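Local structure of HpcE (1WZO) at residues Ser63-Asn75 with Leu189-Phe202. The protein probably isomerises 2-hydroxyhepta-2,4-diene-1,7-dioate, acting as a member of the fumarylacetoacetate hydrolase family. Residues are numbered along the deposited sequence; the frame is centred on the assembly and turned at random.
Sequences SRPEEPALFWKPN and LYSVAELLEFISEF
Within the fumarylacetoacetate hydrolase fold, the loop leading into strand 69-73 wraps over the start of helix 192-200, and R64, Y190 and P68 pile up in three layers. The guanidinium of R64 lies flat on one face of Y190, planes 7° apart and CZ 3.9 Å from the ring centroid, which meets the geometry of a cation-pi stack. P68 covers the opposite face, its CG 3.7 Å above the ring centre; the same proline sets CD 3.5 Å over the centre of the F198 ring, wedging between two aromatics. At the rim, Y190 OH donates to P65 O at 2.5 Å, fixing the ring's far end. R64, extended from CG to NE, brings NH1 within 2.9 Å of L189 O, while NH1 and NH2 grip E194 end-on, NH2 lying 3.2 Å from OE2. These donors meet the carboxylate from above its plane, leaving the anti lone pair of OE1 to S191 N in the capping box. Further along, L70 CD1 reaches the edge of F198 at CE2 (3.6 Å), and E67 forms a salt bridge with R144 of the second subunit. Replacing Y190 with an alanine would probably leave P65 O without its donor and a gap between R64 and P68. The E194 carboxylate thus couples the helix N-terminus to the loop, with R64 likely to stabilise its negative charge.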
loop_
_atom_site.group_PDB
_atom_site.type_symbol
_atom_site.label_atom_id
_atom_site.label_comp_id
_atom_site.label_asym_id
_atom_site.label_seq_id
_atom_site.Cartn_x
_atom_site.Cartn_y
_atom_site.Cartn_z
ATOM N N SER B 63 -2.904 -42.950 -5.687
ATOM C CA SER B 63 -2.501 -42.131 -4.550
ATOM C C SER B 63 -2.338 -40.670 -4.965
ATOM O O SER B 63 -3.096 -40.166 -5.795
ATOM C CB SER B 63 -1.187 -42.654 -3.962
ATOM O OG SER B 63 -0.130 -42.558 -4.903
ATOM N N ARG B 64 -1.346 -39.995 -4.389
ATOM C CA ARG B 64 -1.096 -38.592 -4.703
ATOM C C ARG B 64 0.389 -38.255 -4.576
ATOM O O ARG B 64 1.149 -38.986 -3.943
ATOM C CB ARG B 64 -1.905 -37.697 -3.760
ATOM C CG ARG B 64 -1.433 -37.739 -2.318
ATOM C CD ARG B 64 -2.314 -36.890 -1.431
ATOM N NE ARG B 64 -1.830 -36.852 -0.057
ATOM C CZ ARG B 64 -2.477 -36.256 0.937
ATOM N NH1 ARG B 64 -3.636 -35.649 0.705
ATOM N NH2 ARG B 64 -1.965 -36.261 2.160
ATOM N N PRO B 65 0.817 -37.131 -5.176
ATOM C CA PRO B 65 2.213 -36.679 -5.141
ATOM C C PRO B 65 2.785 -36.629 -3.722
ATOM O O PRO B 65 2.057 -36.365 -2.765
ATOM C CB PRO B 65 2.140 -35.291 -5.773
ATOM C CG PRO B 65 1.001 -35.423 -6.739
ATOM C CD PRO B 65 -0.021 -36.179 -5.927
ATOM N N GLU B 66 4.087 -36.878 -3.601
ATOM C CA GLU B 66 4.775 -36.857 -2.308
ATOM C C GLU B 66 4.537 -35.527 -1.600
ATOM O O GLU B 66 4.472 -35.464 -0.370
ATOM C CB GLU B 66 6.280 -37.059 -2.508
ATOM C CG GLU B 66 6.666 -38.431 -3.037
ATOM C CD GLU B 66 8.100 -38.472 -3.544
ATOM O OE1 GLU B 66 8.373 -37.867 -4.607
ATOM O OE2 GLU B 66 8.953 -39.100 -2.879
ATOM N N GLU B 67 4.440 -34.462 -2.386
ATOM C CA GLU B 67 4.191 -33.134 -1.843
ATOM C C GLU B 67 3.509 -32.295 -2.911
ATOM O O GLU B 67 3.690 -32.526 -4.105
ATOM C CB GLU B 67 5.497 -32.472 -1.376
ATOM C CG GLU B 67 6.448 -32.024 -2.471
ATOM C CD GLU B 67 7.759 -31.492 -1.907
ATOM O OE1 GLU B 67 8.557 -32.299 -1.389
ATOM O OE2 GLU B 67 7.989 -30.267 -1.970
ATOM N N PRO B 68 2.689 -31.323 -2.493
ATOM C CA PRO B 68 1.980 -30.458 -3.441
ATOM C C PRO B 68 2.942 -29.761 -4.396
ATOM O O PRO B 68 3.972 -29.242 -3.970
ATOM C CB PRO B 68 1.261 -29.462 -2.529
ATOM C CG PRO B 68 1.054 -30.231 -1.274
ATOM C CD PRO B 68 2.362 -30.959 -1.105
ATOM N N ALA B 69 2.599 -29.764 -5.679
ATOM C CA ALA B 69 3.414 -29.118 -6.709
ATOM C C ALA B 69 2.967 -27.659 -6.808
ATOM O O ALA B 69 2.133 -27.308 -7.640
ATOM C CB ALA B 69 3.214 -29.825 -8.044
ATOM N N LEU B 70 3.548 -26.818 -5.960
ATOM C CA LEU B 70 3.203 -25.402 -5.887
ATOM C C LEU B 70 3.825 -24.517 -6.961
ATOM O O LEU B 70 4.956 -24.753 -7.401
ATOM C CB LEU B 70 3.619 -24.848 -4.522
ATOM C CG LEU B 70 3.178 -25.532 -3.227
ATOM C CD1 LEU B 70 3.924 -24.903 -2.061
ATOM C CD2 LEU B 70 1.673 -25.378 -3.043
ATOM N N PHE B 71 3.079 -23.495 -7.374
ATOM C CA PHE B 71 3.563 -22.528 -8.350
ATOM C C PHE B 71 2.963 -21.158 -8.055
ATOM O O PHE B 71 2.001 -21.030 -7.293
ATOM C CB PHE B 71 3.251 -22.946 -9.790
ATOM C CG PHE B 71 1.790 -22.966 -10.125
ATOM C CD1 PHE B 71 1.028 -24.107 -9.905
ATOM C CD2 PHE B 71 1.179 -21.849 -10.687
ATOM C CE1 PHE B 71 -0.323 -24.136 -10.243
ATOM C CE2 PHE B 71 -0.169 -21.872 -11.026
ATOM C CZ PHE B 71 -0.919 -23.021 -10.802
ATOM N N TRP B 72 3.528 -20.139 -8.687
ATOM C CA TRP B 72 3.116 -18.761 -8.470
ATOM C C TRP B 72 2.354 -18.122 -9.624
ATOM O O TRP B 72 2.561 -18.469 -10.780
ATOM C CB TRP B 72 4.381 -17.945 -8.171
ATOM C CG TRP B 72 4.238 -16.447 -8.163
ATOM C CD1 TRP B 72 3.585 -15.687 -7.235
ATOM C CD2 TRP B 72 4.866 -15.530 -9.062
ATOM N NE1 TRP B 72 3.777 -14.353 -7.495
ATOM C CE2 TRP B 72 4.561 -14.228 -8.612
ATOM C CE3 TRP B 72 5.664 -15.681 -10.206
ATOM C CZ2 TRP B 72 5.028 -13.081 -9.262
ATOM C CZ3 TRP B 72 6.129 -14.541 -10.852
ATOM C CH2 TRP B 72 5.809 -13.256 -10.377
ATOM N N LYS B 73 1.453 -17.201 -9.288
ATOM C CA LYS B 73 0.706 -16.430 -10.278
ATOM C C LYS B 73 0.932 -14.974 -9.856
ATOM O O LYS B 73 0.595 -14.588 -8.732
ATOM C CB LYS B 73 -0.799 -16.748 -10.253
ATOM C CG LYS B 73 -1.193 -18.131 -10.779
ATOM C CD LYS B 73 -1.163 -18.261 -12.316
ATOM C CE LYS B 73 -2.363 -17.589 -12.996
ATOM N NZ LYS B 73 -2.596 -18.104 -14.402
ATOM N N PRO B 74 1.525 -14.155 -10.738
ATOM C CA PRO B 74 1.788 -12.744 -10.433
ATOM C C PRO B 74 0.512 -11.925 -10.322
ATOM O O PRO B 74 -0.484 -12.231 -10.972
ATOM C CB PRO B 74 2.655 -12.293 -11.607
ATOM C CG PRO B 74 2.135 -13.111 -12.728
ATOM C CD PRO B 74 1.968 -14.484 -12.104
ATOM N N ASN B 75 0.543 -10.881 -9.501
ATOM C CA ASN B 75 -0.626 -10.032 -9.342
ATOM C C ASN B 75 -0.984 -9.385 -10.682
ATOM O O ASN B 75 -2.135 -9.007 -10.904
ATOM C CB ASN B 75 -0.371 -8.967 -8.269
ATOM C CG ASN B 75 -0.422 -9.538 -6.847
ATOM O OD1 ASN B 75 0.006 -8.889 -5.891
ATOM N ND2 ASN B 75 -0.955 -10.742 -6.705
ATOM N N LEU B 189 -6.874 -33.924 -4.359
ATOM C CA LEU B 189 -5.936 -34.892 -3.801
ATOM C C LEU B 189 -5.481 -34.395 -2.439
ATOM O O LEU B 189 -5.441 -35.154 -1.466
ATOM C CB LEU B 189 -4.751 -35.088 -4.744
ATOM C CG LEU B 189 -5.146 -35.701 -6.094
ATOM C CD1 LEU B 189 -3.902 -35.869 -6.957
ATOM C CD2 LEU B 189 -5.835 -37.054 -5.877
ATOM N N TYR B 190 -5.132 -33.114 -2.381
ATOM C CA TYR B 190 -4.736 -32.467 -1.137
ATOM C C TYR B 190 -5.846 -31.463 -0.853
ATOM O O TYR B 190 -6.173 -30.641 -1.707
ATOM C CB TYR B 190 -3.415 -31.705 -1.283
ATOM C CG TYR B 190 -2.163 -32.550 -1.188
ATOM C CD1 TYR B 190 -1.558 -33.072 -2.330
ATOM C CD2 TYR B 190 -1.573 -32.809 0.048
ATOM C CE1 TYR B 190 -0.389 -33.831 -2.241
ATOM C CE2 TYR B 190 -0.407 -33.566 0.148
ATOM C CZ TYR B 190 0.176 -34.071 -0.999
ATOM O OH TYR B 190 1.331 -34.809 -0.900
ATOM N N SER B 191 -6.422 -31.526 0.339
ATOM C CA SER B 191 -7.501 -30.614 0.700
ATOM C C SER B 191 -6.977 -29.207 0.951
ATOM O O SER B 191 -5.768 -28.989 1.067
ATOM C CB SER B 191 -8.202 -31.103 1.963
ATOM O OG SER B 191 -7.331 -31.039 3.079
ATOM N N VAL B 192 -7.899 -28.255 1.033
ATOM C CA VAL B 192 -7.538 -26.876 1.313
ATOM C C VAL B 192 -6.757 -26.857 2.629
ATOM O O VAL B 192 -5.700 -26.226 2.734
ATOM C CB VAL B 192 -8.795 -26.000 1.461
ATOM C CG1 VAL B 192 -8.403 -24.612 1.934
ATOM C CG2 VAL B 192 -9.545 -25.937 0.133
ATOM N N ALA B 193 -7.278 -27.559 3.633
ATOM C CA ALA B 193 -6.619 -27.619 4.937
ATOM C C ALA B 193 -5.206 -28.193 4.835
ATOM O O ALA B 193 -4.279 -27.663 5.429
ATOM C CB ALA B 193 -7.451 -28.453 5.911
ATOM N N GLU B 194 -5.040 -29.277 4.085
ATOM C CA GLU B 194 -3.718 -29.875 3.938
ATOM C C GLU B 194 -2.751 -28.957 3.189
ATOM O O GLU B 194 -1.561 -28.898 3.514
ATOM C CB GLU B 194 -3.822 -31.219 3.219
ATOM C CG GLU B 194 -4.533 -32.294 4.037
ATOM C CD GLU B 194 -4.712 -33.572 3.256
ATOM O OE1 GLU B 194 -5.286 -33.505 2.152
ATOM O OE2 GLU B 194 -4.279 -34.640 3.743
ATOM N N LEU B 195 -3.263 -28.249 2.186
ATOM C CA LEU B 195 -2.448 -27.330 1.398
ATOM C C LEU B 195 -1.966 -26.145 2.244
ATOM O O LEU B 195 -0.791 -25.763 2.183
ATOM C CB LEU B 195 -3.247 -26.827 0.185
ATOM C CG LEU B 195 -3.528 -27.868 -0.906
ATOM C CD1 LEU B 195 -4.498 -27.309 -1.931
ATOM C CD2 LEU B 195 -2.211 -28.264 -1.580
ATOM N N LEU B 196 -2.863 -25.565 3.035
ATOM C CA LEU B 196 -2.490 -24.433 3.881
ATOM C C LEU B 196 -1.510 -24.859 4.974
ATOM O O LEU B 196 -0.683 -24.063 5.429
ATOM C CB LEU B 196 -3.737 -23.796 4.511
ATOM C CG LEU B 196 -4.719 -23.125 3.544
ATOM C CD1 LEU B 196 -5.975 -22.715 4.304
ATOM C CD2 LEU B 196 -4.068 -21.904 2.888
ATOM N N GLU B 197 -1.600 -26.117 5.398
ATOM C CA GLU B 197 -0.684 -26.630 6.412
ATOM C C GLU B 197 0.696 -26.781 5.774
ATOM O O GLU B 197 1.706 -26.368 6.341
ATOM C CB GLU B 197 -1.149 -28.000 6.913
ATOM C CG GLU B 197 -0.181 -28.676 7.872
ATOM C CD GLU B 197 -0.630 -30.083 8.240
ATOM O OE1 GLU B 197 -0.699 -30.935 7.333
ATOM O OE2 GLU B 197 -0.918 -30.336 9.427
ATOM N N PHE B 198 0.719 -27.380 4.588
ATOM C CA PHE B 198 1.965 -27.606 3.865
ATOM C C PHE B 198 2.700 -26.299 3.597
ATOM O O PHE B 198 3.906 -26.195 3.832
ATOM C CB PHE B 198 1.688 -28.307 2.533
ATOM C CG PHE B 198 2.924 -28.562 1.713
ATOM C CD1 PHE B 198 3.811 -29.577 2.061
ATOM C CD2 PHE B 198 3.222 -27.759 0.614
ATOM C CE1 PHE B 198 4.987 -29.787 1.329
ATOM C CE2 PHE B 198 4.393 -27.962 -0.126
ATOM C CZ PHE B 198 5.275 -28.979 0.238
ATOM N N ILE B 199 1.962 -25.307 3.107
ATOM C CA ILE B 199 2.532 -24.011 2.774
ATOM C C ILE B 199 2.961 -23.213 3.993
ATOM O O ILE B 199 4.120 -22.786 4.078
ATOM C CB ILE B 199 1.541 -23.168 1.934
ATOM C CG1 ILE B 199 1.221 -23.901 0.628
ATOM C CG2 ILE B 199 2.138 -21.778 1.648
ATOM C CD1 ILE B 199 0.056 -23.299 -0.165
ATOM N N SER B 200 2.046 -23.028 4.946
ATOM C CA SER B 200 2.338 -22.246 6.144
ATOM C C SER B 200 3.442 -22.832 7.006
ATOM O O SER B 200 3.926 -22.175 7.924
ATOM C CB SER B 200 1.076 -22.058 6.997
ATOM O OG SER B 200 0.693 -23.260 7.635
ATOM N N GLU B 201 3.839 -24.065 6.720
ATOM C CA GLU B 201 4.906 -24.695 7.481
ATOM C C GLU B 201 6.236 -23.966 7.265
ATOM O O GLU B 201 7.057 -23.889 8.179
ATOM C CB GLU B 201 5.060 -26.169 7.076
ATOM C CG GLU B 201 6.122 -26.930 7.884
ATOM C CD GLU B 201 7.517 -26.876 7.261
ATOM O OE1 GLU B 201 8.507 -27.024 8.012
ATOM O OE2 GLU B 201 7.629 -26.705 6.027
ATOM N N PHE B 202 6.434 -23.416 6.069
ATOM C CA PHE B 202 7.683 -22.726 5.738
ATOM C C PHE B 202 7.493 -21.293 5.232
ATOM O O PHE B 202 8.446 -20.515 5.180
ATOM C CB PHE B 202 8.457 -23.542 4.685
ATOM C CG PHE B 202 7.767 -23.625 3.343
ATOM C CD1 PHE B 202 7.875 -22.586 2.420
ATOM C CD2 PHE B 202 6.986 -24.730 3.013
ATOM C CE1 PHE B 202 7.216 -22.647 1.190
ATOM C CE2 PHE B 202 6.324 -24.804 1.787
ATOM C CZ PHE B 202 6.437 -23.762 0.871
#